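Local coordinates for DSBA-like thioredoxin domain-containing protein (Pseudomonas aeruginosa PAO1, PDB 5HFI) that probably reduces disulfide bonds in the cytosol as a thioredoxin-fold oxidoreductase of the DsbA-like family that binds glutathione, at residues G18-A23 with G179-A184. Numbering follows the deposited sequence.
With GSH (glutathione), chain B.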
# COMPACT_ATOMS: atom_id res chain seq x y z
N GLY A 18 0.45 8.29 -2.98
CA GLY A 18 1.42 8.91 -2.09
C GLY A 18 0.94 9.00 -0.66
O GLY A 18 1.72 8.83 0.28
N TRP A 19 -0.35 9.26 -0.47
CA TRP A 19 -0.87 9.36 0.89
C TRP A 19 -0.89 8.00 1.59
O TRP A 19 -0.78 7.94 2.82
CB TRP A 19 -2.26 9.99 0.88
CG TRP A 19 -2.18 11.47 0.73
CD1 TRP A 19 -2.55 12.21 -0.36
CD2 TRP A 19 -1.67 12.40 1.69
NE1 TRP A 19 -2.32 13.54 -0.13
CE2 TRP A 19 -1.78 13.69 1.12
CE3 TRP A 19 -1.14 12.28 2.98
CZ2 TRP A 19 -1.38 14.84 1.80
CZ3 TRP A 19 -0.74 13.42 3.65
CH2 TRP A 19 -0.86 14.68 3.06
N CYS A 20 -1.02 6.91 0.83
CA CYS A 20 -0.86 5.59 1.44
C CYS A 20 0.56 5.40 1.96
O CYS A 20 0.76 4.85 3.05
CB CYS A 20 -1.23 4.49 0.45
SG CYS A 20 -3.01 4.39 0.14
N TYR A 21 1.55 5.85 1.20
CA TYR A 21 2.92 5.83 1.68
C TYR A 21 3.08 6.71 2.91
O TYR A 21 3.79 6.36 3.86
CB TYR A 21 3.87 6.27 0.57
CG TYR A 21 5.33 6.33 0.97
CD1 TYR A 21 5.97 5.21 1.48
CD2 TYR A 21 6.07 7.49 0.81
CE1 TYR A 21 7.31 5.25 1.84
CE2 TYR A 21 7.40 7.55 1.17
CZ TYR A 21 8.02 6.43 1.68
OH TYR A 21 9.35 6.48 2.03
N GLY A 22 2.40 7.86 2.93
CA GLY A 22 2.40 8.69 4.12
C GLY A 22 1.79 7.99 5.32
O GLY A 22 2.15 8.28 6.46
N ALA A 23 0.87 7.05 5.08
CA ALA A 23 0.24 6.29 6.14
C ALA A 23 0.94 4.97 6.44
O ALA A 23 0.46 4.20 7.27
CB ALA A 23 -1.23 6.01 5.79
N GLY A 179 -11.49 7.53 -1.73
CA GLY A 179 -10.17 7.10 -2.15
C GLY A 179 -9.31 6.49 -1.06
O GLY A 179 -9.82 5.91 -0.09
N PHE A 180 -8.00 6.63 -1.22
CA PHE A 180 -7.03 6.01 -0.33
C PHE A 180 -6.13 7.07 0.29
O PHE A 180 -5.86 8.09 -0.34
CB PHE A 180 -6.19 4.99 -1.09
CG PHE A 180 -6.91 4.33 -2.22
CD1 PHE A 180 -6.78 4.81 -3.51
CD2 PHE A 180 -7.72 3.23 -2.00
CE1 PHE A 180 -7.44 4.21 -4.56
CE2 PHE A 180 -8.38 2.62 -3.04
CZ PHE A 180 -8.24 3.12 -4.32
N PRO A 181 -5.64 6.84 1.52
CA PRO A 181 -5.89 5.69 2.40
C PRO A 181 -7.27 5.74 3.04
O PRO A 181 -7.78 6.83 3.28
CB PRO A 181 -4.81 5.84 3.48
CG PRO A 181 -4.46 7.28 3.46
CD PRO A 181 -4.62 7.74 2.05
N THR A 182 -7.85 4.58 3.32
CA THR A 182 -9.09 4.50 4.09
C THR A 182 -8.97 3.34 5.07
O THR A 182 -8.67 2.21 4.67
CB THR A 182 -10.31 4.31 3.19
OG1 THR A 182 -10.48 5.46 2.35
CG2 THR A 182 -11.57 4.11 4.02
N PHE A 183 -9.17 3.63 6.36
CA PHE A 183 -9.17 2.63 7.41
C PHE A 183 -10.58 2.48 7.97
O PHE A 183 -11.27 3.47 8.23
CB PHE A 183 -8.23 3.01 8.55
CG PHE A 183 -6.77 2.83 8.24
CD1 PHE A 183 -6.18 1.58 8.34
CD2 PHE A 183 -5.98 3.91 7.86
CE1 PHE A 183 -4.83 1.41 8.06
CE2 PHE A 183 -4.63 3.74 7.59
CZ PHE A 183 -4.06 2.49 7.69
N ALA A 184 -11.01 1.23 8.16
CA ALA A 184 -12.32 0.95 8.72
C ALA A 184 -12.20 -0.15 9.76
O ALA A 184 -11.56 -1.18 9.50
CB ALA A 184 -13.33 0.56 7.63
N1 GSH B . -5.60 11.47 2.69
CA1 GSH B . -5.35 12.71 1.97
C1 GSH B . -5.84 13.90 2.78
O11 GSH B . -6.43 14.85 2.21
O12 GSH B . -5.65 13.93 4.03
CB1 GSH B . -6.08 12.67 0.63
CG1 GSH B . -6.09 11.23 0.12
CD1 GSH B . -6.08 11.21 -1.41
OE1 GSH B . -6.36 12.18 -2.02
N2 GSH B . -5.71 9.99 -2.10
CA2 GSH B . -5.70 9.95 -3.55
C2 GSH B . -7.11 9.59 -4.02
O2 GSH B . -7.59 8.54 -3.72
CB2 GSH B . -4.71 8.90 -4.05
SG2 GSH B . -3.11 9.03 -3.17
N3 GSH B . -7.88 10.52 -4.82
CA3 GSH B . -9.22 10.18 -5.26
C3 GSH B . -9.17 9.01 -6.24
O31 GSH B . -9.95 8.03 -6.09
O32 GSH B . -8.35 9.03 -7.19
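Trp19 CG and Cys20 SG both stand anti to their carbonyl carbons (chi1 -79° and -73°), where the Trp19 CB lies against Pro181 and the Cys20 thiol against Phe180. Trp19 CB meets Pro181 CD at 3.5 Å, while its indole runs on past the proline to glutathione. Cys20 SG lies 3.5 Å from Phe180 CB and 4.1 Å from Pro181 CB; the polarisable sulfur suits this methylene and proline ring, and has a hydrogen-bonding partner elsewhere. One turn on, the small Ala23 lets the helix end come close, its CB facing Pro181 CG and the ring edge of Phe183, whose ring also stacks on Tyr11. This is the thioredoxin-type arrangement: a CxxC at a helix start, Cys17 (seen covalently bound to glutathione) and Cys20, faced by the cis-proline loop before strand 182-186. Consistent with how that loop pairs with substrate in thioredoxin-fold proteins, Phe180 N donates to GSH O2 (3.2 Å), and GSH N2 donates to Phe180 O (2.6 Å). Above the Trp19 ring, GSH CA1 sits 3.5 Å from the plane, offset toward the rim. Gly179, lacking a side chain, brings its CA within 3.3 Å of GSH O2; Thr182 OG1 donates to Gly179 O (2.6 Å), spanning the cis-proline.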